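Local coordinates for protein putative metal-dependent isothiocyanate hydrolase SaxA (Pectobacterium carotovorum, PDB 6BRM) that probably hydrolyses isothiocyanates, the toxic defence compounds of crucifer plants, at a two-zinc centre of the metallo-beta-lactamase type, at residues B[20-25]-B[62-67]; B[157-162]-B[182-187]. All blocks are in the same frame, centred on the assembly; numbering follows the deposited sequence.

Interaction 1. Residues B[20-25]-B[62-67]. With ZN (zinc ion), chain L.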
loop_
_atom_site.group_PDB
_atom_site.type_symbol
_atom_site.label_atom_id
_atom_site.label_comp_id
_atom_site.label_asym_id
_atom_site.label_seq_id
_atom_site.Cartn_x
_atom_site.Cartn_y
_atom_site.Cartn_z
ATOM N N PHE B 20 6.400 26.791 1.059
ATOM C CA PHE B 20 5.325 25.978 1.631
ATOM C C PHE B 20 5.574 25.786 3.116
ATOM O O PHE B 20 6.720 25.819 3.561
ATOM C CB PHE B 20 5.271 24.598 0.968
ATOM C CG PHE B 20 5.237 24.645 -0.529
ATOM C CD1 PHE B 20 4.071 25.008 -1.197
ATOM C CD2 PHE B 20 6.365 24.337 -1.273
ATOM C CE1 PHE B 20 4.030 25.057 -2.581
ATOM C CE2 PHE B 20 6.333 24.385 -2.659
ATOM C CZ PHE B 20 5.164 24.743 -3.313
ATOM N N LEU B 21 4.492 25.585 3.868
ATOM C CA LEU B 21 4.554 25.178 5.268
ATOM C C LEU B 21 3.839 23.836 5.369
ATOM O O LEU B 21 2.616 23.779 5.252
ATOM C CB LEU B 21 3.887 26.235 6.161
ATOM C CG LEU B 21 3.672 25.959 7.657
ATOM C CD1 LEU B 21 4.964 25.645 8.397
ATOM C CD2 LEU B 21 2.977 27.152 8.298
ATOM N N ILE B 22 4.606 22.762 5.567
ATOM C CA ILE B 22 4.059 21.408 5.630
ATOM C C ILE B 22 3.779 21.041 7.085
ATOM O O ILE B 22 4.677 21.130 7.924
ATOM C CB ILE B 22 5.020 20.367 4.992
ATOM C CG1 ILE B 22 5.206 20.647 3.486
ATOM C CG2 ILE B 22 4.515 18.940 5.214
ATOM C CD1 ILE B 22 6.493 21.361 3.134
ATOM N N ASP B 23 2.539 20.630 7.366
ATOM C CA ASP B 23 2.120 20.107 8.675
ATOM C C ASP B 23 2.399 21.055 9.858
ATOM O O ASP B 23 3.262 20.771 10.694
ATOM C CB ASP B 23 2.753 18.729 8.916
ATOM C CG ASP B 23 2.305 17.691 7.898
ATOM O OD1 ASP B 23 1.693 18.067 6.875
ATOM O OD2 ASP B 23 2.568 16.491 8.123
ATOM N N PRO B 24 1.656 22.175 9.940
ATOM C CA PRO B 24 1.913 23.159 10.999
ATOM C C PRO B 24 1.406 22.748 12.394
ATOM O O PRO B 24 0.195 22.630 12.607
ATOM C CB PRO B 24 1.195 24.429 10.498
ATOM C CG PRO B 24 0.499 24.067 9.225
ATOM C CD PRO B 24 0.529 22.579 9.081
ATOM N N MET B 25 2.343 22.515 13.317
ATOM C CA MET B 25 2.051 22.377 14.748
ATOM C C MET B 25 2.565 23.646 15.433
ATOM O O MET B 25 3.778 23.838 15.553
ATOM C CB MET B 25 2.735 21.134 15.323
ATOM C CG MET B 25 2.188 20.695 16.674
ATOM S SD MET B 25 3.396 19.957 17.797
ATOM C CE MET B 25 4.028 18.579 16.847
ATOM N N ALA B 62 1.390 28.537 0.292
ATOM C CA ALA B 62 0.342 27.585 0.668
ATOM C C ALA B 62 0.787 26.636 1.780
ATOM O O ALA B 62 1.977 26.403 1.972
ATOM C CB ALA B 62 -0.103 26.790 -0.550
ATOM N N VAL B 63 -0.195 26.097 2.500
ATOM C CA VAL B 63 0.022 25.107 3.555
ATOM C C VAL B 63 -0.299 23.725 2.980
ATOM O O VAL B 63 -1.204 23.593 2.155
ATOM C CB VAL B 63 -0.877 25.411 4.781
ATOM C CG1 VAL B 63 -0.750 24.342 5.855
ATOM C CG2 VAL B 63 -0.538 26.778 5.370
ATOM N N ILE B 64 0.441 22.705 3.413
ATOM C CA ILE B 64 0.208 21.327 2.968
ATOM C C ILE B 64 0.015 20.423 4.190
ATOM O O ILE B 64 0.897 20.342 5.042
ATOM C CB ILE B 64 1.358 20.797 2.075
ATOM C CG1 ILE B 64 1.725 21.827 0.991
ATOM C CG2 ILE B 64 0.957 19.476 1.422
ATOM C CD1 ILE B 64 2.912 21.447 0.131
ATOM N N LEU B 65 -1.144 19.761 4.265
ATOM C CA LEU B 65 -1.471 18.815 5.338
ATOM C C LEU B 65 -1.434 17.385 4.803
ATOM O O LEU B 65 -2.248 17.021 3.947
ATOM C CB LEU B 65 -2.870 19.100 5.906
ATOM C CG LEU B 65 -3.039 20.100 7.058
ATOM C CD1 LEU B 65 -2.017 21.226 7.019
ATOM C CD2 LEU B 65 -4.454 20.667 7.045
ATOM N N THR B 66 -0.500 16.585 5.324
ATOM C CA THR B 66 -0.412 15.160 4.994
ATOM C C THR B 66 -1.581 14.391 5.612
ATOM O O THR B 66 -2.101 13.456 5.005
ATOM C CB THR B 66 0.911 14.532 5.477
ATOM O OG1 THR B 66 1.027 14.657 6.902
ATOM C CG2 THR B 66 2.104 15.201 4.801
ATOM N N HIS B 67 -1.956 14.781 6.830
ATOM C CA HIS B 67 -3.154 14.277 7.517
ATOM C C HIS B 67 -3.484 15.174 8.720
ATOM O O HIS B 67 -2.736 16.109 9.023
ATOM C CB HIS B 67 -2.998 12.802 7.939
ATOM C CG HIS B 67 -1.859 12.532 8.878
ATOM N ND1 HIS B 67 -0.612 13.101 8.737
ATOM C CD2 HIS B 67 -1.771 11.702 9.945
ATOM C CE1 HIS B 67 0.186 12.654 9.691
ATOM N NE2 HIS B 67 -0.492 11.805 10.441
HETATM ZN ZN ZN L . 0.126 10.670 12.235
HETATM O O HOH W 1 0.686 11.715 14.073
#
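Phe20 brings CB, CG and CD1 up to Ile64 CD1 at a slant, with Phe20 CD1 4.0 Å from that methyl. Leu21, paired with Val63, bonds to the residues before and after it in the parallel pattern: Leu21 N donates to Ala62 O and Leu21 O takes Ile64 N at 3.0 Å. Ile22 returns to the Phe20 side of the sheet, its CG1 alongside CB of Ile64; Leu149 and Phe151 cover Ile64 there.

At Asp23 the pairing passes from backbone to side chain. Asp23 N reaches Ile64 O at 2.9 Å, but the backbone turns away with phi and psi both positive. Asp23 OD1 accepts Thr66 N at 3.1 Å and Asp23 OD2 accepts Thr66 OG1 at 2.7 Å, both on syn sides but tilted 20 to 25° out of the carboxylate plane. Thr66 OG1, set between its own backbone N and carbonyl carbon (chi1 60°), also accepts His67 ND1 at 2.9 Å, nearly in the imidazole plane, which fixes the ring's rotation while His67 NE2 binds zinc at 2.2 Å. Asp23 OD2 also accepts His72 ND1, tying the one carboxylate to ligands of both zinc ions, to His67 through the Thr66 hydroxyl. Pro24 then packs CD on Leu65 CD1 at 3.5 Å and CG on Val63 CG1.

His67 begins the HxHxDH zinc-binding motif, in the loop after a parallel strand as in the metallo-beta-lactamase fold.

Interaction 2. Residues B[157-162]-B[182-187]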
loop_
_atom_site.group_PDB
_atom_site.type_symbol
_atom_site.label_atom_id
_atom_site.label_comp_id
_atom_site.label_asym_id
_atom_site.label_seq_id
_atom_site.Cartn_x
_atom_site.Cartn_y
_atom_site.Cartn_z
ATOM N N LYS B 157 16.706 19.838 -7.258
ATOM C CA LYS B 157 16.742 18.402 -6.967
ATOM C C LYS B 157 15.372 17.907 -6.515
ATOM O O LYS B 157 14.529 18.693 -6.063
ATOM C CB LYS B 157 17.786 18.085 -5.891
ATOM C CG LYS B 157 19.218 18.373 -6.314
ATOM C CD LYS B 157 20.210 17.892 -5.269
ATOM C CE LYS B 157 21.616 17.790 -5.833
ATOM N NZ LYS B 157 22.550 17.180 -4.843
ATOM N N THR B 158 15.163 16.599 -6.642
ATOM C CA THR B 158 13.900 15.961 -6.285
ATOM C C THR B 158 13.903 15.634 -4.795
ATOM O O THR B 158 14.843 15.003 -4.305
ATOM C CB THR B 158 13.692 14.664 -7.097
ATOM O OG1 THR B 158 13.833 14.947 -8.498
ATOM C CG2 THR B 158 12.310 14.070 -6.843
ATOM N N ILE B 159 12.852 16.046 -4.084
ATOM C CA ILE B 159 12.727 15.785 -2.635
ATOM C C ILE B 159 11.459 14.979 -2.359
ATOM O O ILE B 159 10.417 15.239 -2.954
ATOM C CB ILE B 159 12.764 17.077 -1.763
ATOM C CG1 ILE B 159 12.540 16.728 -0.281
ATOM C CG2 ILE B 159 11.723 18.091 -2.207
ATOM C CD1 ILE B 159 12.929 17.800 0.716
ATOM N N TYR B 160 11.574 14.012 -1.444
ATOM C CA TYR B 160 10.464 13.149 -1.030
ATOM C C TYR B 160 10.251 13.248 0.479
ATOM O O TYR B 160 11.088 12.790 1.249
ATOM C CB TYR B 160 10.767 11.696 -1.438
ATOM C CG TYR B 160 9.752 10.636 -1.021
ATOM C CD1 TYR B 160 8.388 10.921 -0.909
ATOM C CD2 TYR B 160 10.163 9.328 -0.781
ATOM C CE1 TYR B 160 7.472 9.940 -0.546
ATOM C CE2 TYR B 160 9.254 8.342 -0.423
ATOM C CZ TYR B 160 7.912 8.652 -0.307
ATOM O OH TYR B 160 7.012 7.677 0.055
ATOM N N ILE B 161 9.145 13.866 0.893
ATOM C CA ILE B 161 8.702 13.826 2.287
ATOM C C ILE B 161 7.806 12.600 2.449
ATOM O O ILE B 161 6.660 12.608 1.996
ATOM C CB ILE B 161 7.953 15.117 2.701
ATOM C CG1 ILE B 161 8.915 16.322 2.691
ATOM C CG2 ILE B 161 7.302 14.959 4.079
ATOM C CD1 ILE B 161 8.754 17.245 1.506
ATOM N N ALA B 162 8.333 11.560 3.096
ATOM C CA ALA B 162 7.635 10.278 3.234
ATOM C C ALA B 162 6.422 10.350 4.164
ATOM O O ALA B 162 5.404 9.691 3.911
ATOM C CB ALA B 162 8.596 9.204 3.712
ATOM N N ILE B 182 16.945 13.529 -2.055
ATOM C CA ILE B 182 16.625 13.853 -0.662
ATOM C C ILE B 182 15.356 13.111 -0.237
ATOM O O ILE B 182 14.304 13.267 -0.861
ATOM C CB ILE B 182 16.390 15.371 -0.482
ATOM C CG1 ILE B 182 17.621 16.173 -0.934
ATOM C CG2 ILE B 182 16.052 15.705 0.970
ATOM C CD1 ILE B 182 17.297 17.601 -1.309
ATOM N N VAL B 183 15.461 12.319 0.828
ATOM C CA VAL B 183 14.317 11.613 1.411
ATOM C C VAL B 183 14.162 12.059 2.866
ATOM O O VAL B 183 15.013 11.748 3.699
ATOM C CB VAL B 183 14.496 10.079 1.331
ATOM C CG1 VAL B 183 13.229 9.359 1.775
ATOM C CG2 VAL B 183 14.845 9.657 -0.090
ATOM N N VAL B 184 13.082 12.788 3.160
ATOM C CA VAL B 184 12.795 13.266 4.517
ATOM C C VAL B 184 11.907 12.242 5.234
ATOM O O VAL B 184 10.760 12.026 4.834
ATOM C CB VAL B 184 12.100 14.650 4.515
ATOM C CG1 VAL B 184 11.998 15.205 5.935
ATOM C CG2 VAL B 184 12.842 15.630 3.618
ATOM N N LEU B 185 12.442 11.618 6.285
ATOM C CA LEU B 185 11.725 10.591 7.050
ATOM C C LEU B 185 11.235 11.119 8.395
ATOM O O LEU B 185 11.883 11.973 9.012
ATOM C CB LEU B 185 12.628 9.384 7.303
ATOM C CG LEU B 185 13.354 8.775 6.108
ATOM C CD1 LEU B 185 14.181 7.590 6.573
ATOM C CD2 LEU B 185 12.390 8.359 5.013
ATOM N N ASN B 186 10.090 10.592 8.830
ATOM C CA ASN B 186 9.540 10.851 10.160
ATOM C C ASN B 186 10.000 9.734 11.098
ATOM O O ASN B 186 9.312 8.724 11.258
ATOM C CB ASN B 186 8.011 10.929 10.091
ATOM C CG ASN B 186 7.520 12.157 9.337
ATOM O OD1 ASN B 186 8.311 12.944 8.808
ATOM N ND2 ASN B 186 6.206 12.331 9.292
ATOM N N THR B 187 11.178 9.928 11.699
ATOM C CA THR B 187 11.859 8.905 12.510
ATOM C C THR B 187 11.652 9.123 14.019
ATOM O O THR B 187 12.608 9.212 14.793
ATOM C CB THR B 187 13.371 8.875 12.199
ATOM O OG1 THR B 187 13.917 10.189 12.353
ATOM C CG2 THR B 187 13.621 8.400 10.787
#
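Ile159 reaches across to the next strand with its CD1, which touches two methyls of that strand: Val184 CG2 at 3.6 Å and Ile182 CG2 at 3.8 Å. CG1 stands anti to the backbone N (chi1 176°), and the chain continues extended through chi2, which carries the tip over the neighbouring strand to meet both residues at a slant. Ile161 continues this face, its CG1 lying beside Val184 CB at 4.0 Å with both side chains pointing the same way. Val184 thus meets two isoleucines of one strand, and Phe151 of strand 148-152 packs on both of them.

The other face carries Tyr160. Its ring stands next to Val183, Tyr160 CD2 reaching Val183 CG1 at 4.0 Å, and the two side chains run side by side. Ala162 CA lies above one face of the same ring, offset toward the rim. Farther along, Ala162 CB meets Leu185 CD2. Helix 169-178 lies over this side: its Tyr171 touches Ala162, Val183 and Leu185, and its Ser174 touches Tyr160.

Beneath the side chains the backbones pair in parallel register. Tyr160 is bonded through both its N and its O, N to Ile182 O at 2.9 Å and O to Val184 N at 2.8 Å. Ala162 N follows onto Val184 O at 3.0 Å, while the first bond, Ile182 N to Thr158 O, is weak. Strand 159-163, helix 169-178 and strand 182-186 form a beta-alpha-beta unit, with the helix packed on the Tyr160 and Val183 face of the second sheet of this alpha-beta-beta-alpha metallo-beta-lactamase fold.

Both contacts are buried parallel strand pairs inside beta-alpha-beta units, but they belong to different sheets of the sandwich, with centres about 15 Å apart. Phe151 of strand 148-152 links the two contacts, touching Phe20 and Ile64 of interaction 1 and Ile159 and Ile161 of interaction 2. Chemistry separates them. Residues 157-162 and 182-187 join through backbone bonds and aliphatic packing, whereas 20-25 and 62-67 add a carboxylate, a hydroxyl and an imidazole that lead to zinc. Interaction 2 reaches the metals less directly, through Asn186 ND2, which is hydrogen-bonded to Asp164, the aspartate that bridges both zinc ions and shares one of them with His67.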